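Local coordinates for D-3-phosphoglycerate dehydrogenase-related protein (PDB 4S1V) that probably catalyses the NAD-dependent oxidation of a D-2-hydroxyacid such as 3-phosphoglycerate, as a Rossmann-fold member of the D-isomer-specific dehydrogenase family, at residues I299-Q302 with A303-N307. Numbering follows the deposited sequence.
Sequences IYFQ and AAFEN
In the C-terminal helix 294-312, Phe301 and Phe305 sit one turn apart and form an i to i+4 aromatic pair on its buried side. Phe301 CB lies over one face of the Phe305 ring, 4.0 Å from its centroid and 22° off the normal, a CH-pi contact shifted toward the rim. Further out, Phe301 CD1 meets Phe305 CZ at 3.6 Å. The ring planes meet obliquely, at 49°. Phe305 CG stands anti to its own carbonyl carbon (chi1 -61°), which sends the ring back along the helix over the preceding turn and puts the carbonyl O of Phe301 against the same face, near CG. Phe301 O also accepts the N-H of Phe305 N at 2.7 Å. Flanking i to i+4 backbone bonds continue the helix, the one from Glu306 N to Gln302 O more bent than the others. The Phe301 side chain also packs on Val14, Leu17 and Ile54, and Ala304 O accepts a hydrogen bond from Ser75 OG. Glu306 OE2 forms a salt bridge with Lys310 NZ, one turn on. Such i to i+4 packing is typical of an amphipathic alpha-helix, here laid against the domain built from the N-terminal part of the chain.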
loop_
_atom_site.group_PDB
_atom_site.type_symbol
_atom_site.label_atom_id
_atom_site.label_comp_id
_atom_site.label_asym_id
_atom_site.label_seq_id
_atom_site.Cartn_x
_atom_site.Cartn_y
_atom_site.Cartn_z
ATOM N N ILE C 299 22.347 9.384 -32.653
ATOM C CA ILE C 299 22.709 8.448 -33.721
ATOM C C ILE C 299 21.540 8.256 -34.693
ATOM O O ILE C 299 21.703 8.407 -35.909
ATOM C CB ILE C 299 23.187 7.095 -33.134
ATOM C CG1 ILE C 299 24.564 7.259 -32.467
ATOM C CG2 ILE C 299 23.220 6.004 -34.196
ATOM C CD1 ILE C 299 24.804 6.309 -31.311
ATOM N N TYR C 300 20.364 7.936 -34.154
ATOM C CA TYR C 300 19.170 7.713 -34.973
ATOM C C TYR C 300 18.877 8.870 -35.911
ATOM O O TYR C 300 18.659 8.682 -37.108
ATOM C CB TYR C 300 17.935 7.484 -34.101
ATOM C CG TYR C 300 17.805 6.091 -33.558
ATOM C CD1 TYR C 300 18.063 4.974 -34.357
ATOM C CD2 TYR C 300 17.395 5.885 -32.254
ATOM C CE1 TYR C 300 17.934 3.690 -33.850
ATOM C CE2 TYR C 300 17.258 4.605 -31.740
ATOM C CZ TYR C 300 17.530 3.516 -32.536
ATOM O OH TYR C 300 17.380 2.261 -32.003
ATOM N N PHE C 301 18.864 10.067 -35.346
ATOM C CA PHE C 301 18.431 11.220 -36.089
ATOM C C PHE C 301 19.534 11.811 -36.970
ATOM O O PHE C 301 19.233 12.330 -38.037
ATOM C CB PHE C 301 17.740 12.224 -35.159
ATOM C CG PHE C 301 16.441 11.698 -34.596
ATOM C CD1 PHE C 301 15.266 11.751 -35.349
ATOM C CD2 PHE C 301 16.400 11.095 -33.345
ATOM C CE1 PHE C 301 14.073 11.249 -34.848
ATOM C CE2 PHE C 301 15.207 10.588 -32.835
ATOM C CZ PHE C 301 14.043 10.662 -33.592
ATOM N N GLN C 302 20.802 11.684 -36.574
ATOM C CA GLN C 302 21.883 12.136 -37.459
ATOM C C GLN C 302 21.833 11.376 -38.777
ATOM O O GLN C 302 21.964 11.973 -39.840
ATOM C CB GLN C 302 23.272 12.064 -36.798
ATOM C CG GLN C 302 23.850 10.663 -36.609
ATOM C CD GLN C 302 25.064 10.633 -35.686
ATOM O OE1 GLN C 302 25.196 11.457 -34.770
ATOM N NE2 GLN C 302 25.954 9.665 -35.918
ATOM N N ALA C 303 21.586 10.073 -38.698
ATOM C CA ALA C 303 21.546 9.213 -39.880
ATOM C C ALA C 303 20.249 9.405 -40.673
ATOM O O ALA C 303 20.279 9.490 -41.904
ATOM C CB ALA C 303 21.731 7.759 -39.490
ATOM N N ALA C 304 19.126 9.500 -39.962
ATOM C CA ALA C 304 17.833 9.768 -40.592
ATOM C C ALA C 304 17.823 11.126 -41.297
ATOM O O ALA C 304 17.342 11.232 -42.426
ATOM C CB ALA C 304 16.700 9.672 -39.576
ATOM N N PHE C 305 18.365 12.153 -40.639
ATOM C CA PHE C 305 18.419 13.497 -41.233
ATOM C C PHE C 305 19.435 13.587 -42.368
ATOM O O PHE C 305 19.281 14.397 -43.286
ATOM C CB PHE C 305 18.715 14.567 -40.173
ATOM C CG PHE C 305 17.680 14.660 -39.088
ATOM C CD1 PHE C 305 16.415 14.090 -39.245
ATOM C CD2 PHE C 305 17.959 15.346 -37.910
ATOM C CE1 PHE C 305 15.463 14.187 -38.244
ATOM C CE2 PHE C 305 17.004 15.457 -36.910
ATOM C CZ PHE C 305 15.760 14.874 -37.075
ATOM N N GLU C 306 20.473 12.754 -42.288
ATOM C CA GLU C 306 21.483 12.632 -43.340
ATOM C C GLU C 306 20.831 12.109 -44.617
ATOM O O GLU C 306 21.113 12.595 -45.714
ATOM C CB GLU C 306 22.619 11.696 -42.882
ATOM C CG GLU C 306 23.616 11.277 -43.950
ATOM C CD GLU C 306 24.345 9.982 -43.612
ATOM O OE1 GLU C 306 24.507 9.653 -42.416
ATOM O OE2 GLU C 306 24.755 9.275 -44.555
ATOM N N ASN C 307 19.946 11.126 -44.469
ATOM C CA ASN C 307 19.244 10.552 -45.613
ATOM C C ASN C 307 18.221 11.518 -46.216
ATOM O O ASN C 307 18.006 11.528 -47.427
ATOM C CB ASN C 307 18.609 9.218 -45.235
ATOM C CG ASN C 307 19.633 8.103 -45.116
ATOM O OD1 ASN C 307 20.678 8.129 -45.772
ATOM N ND2 ASN C 307 19.333 7.114 -44.285
#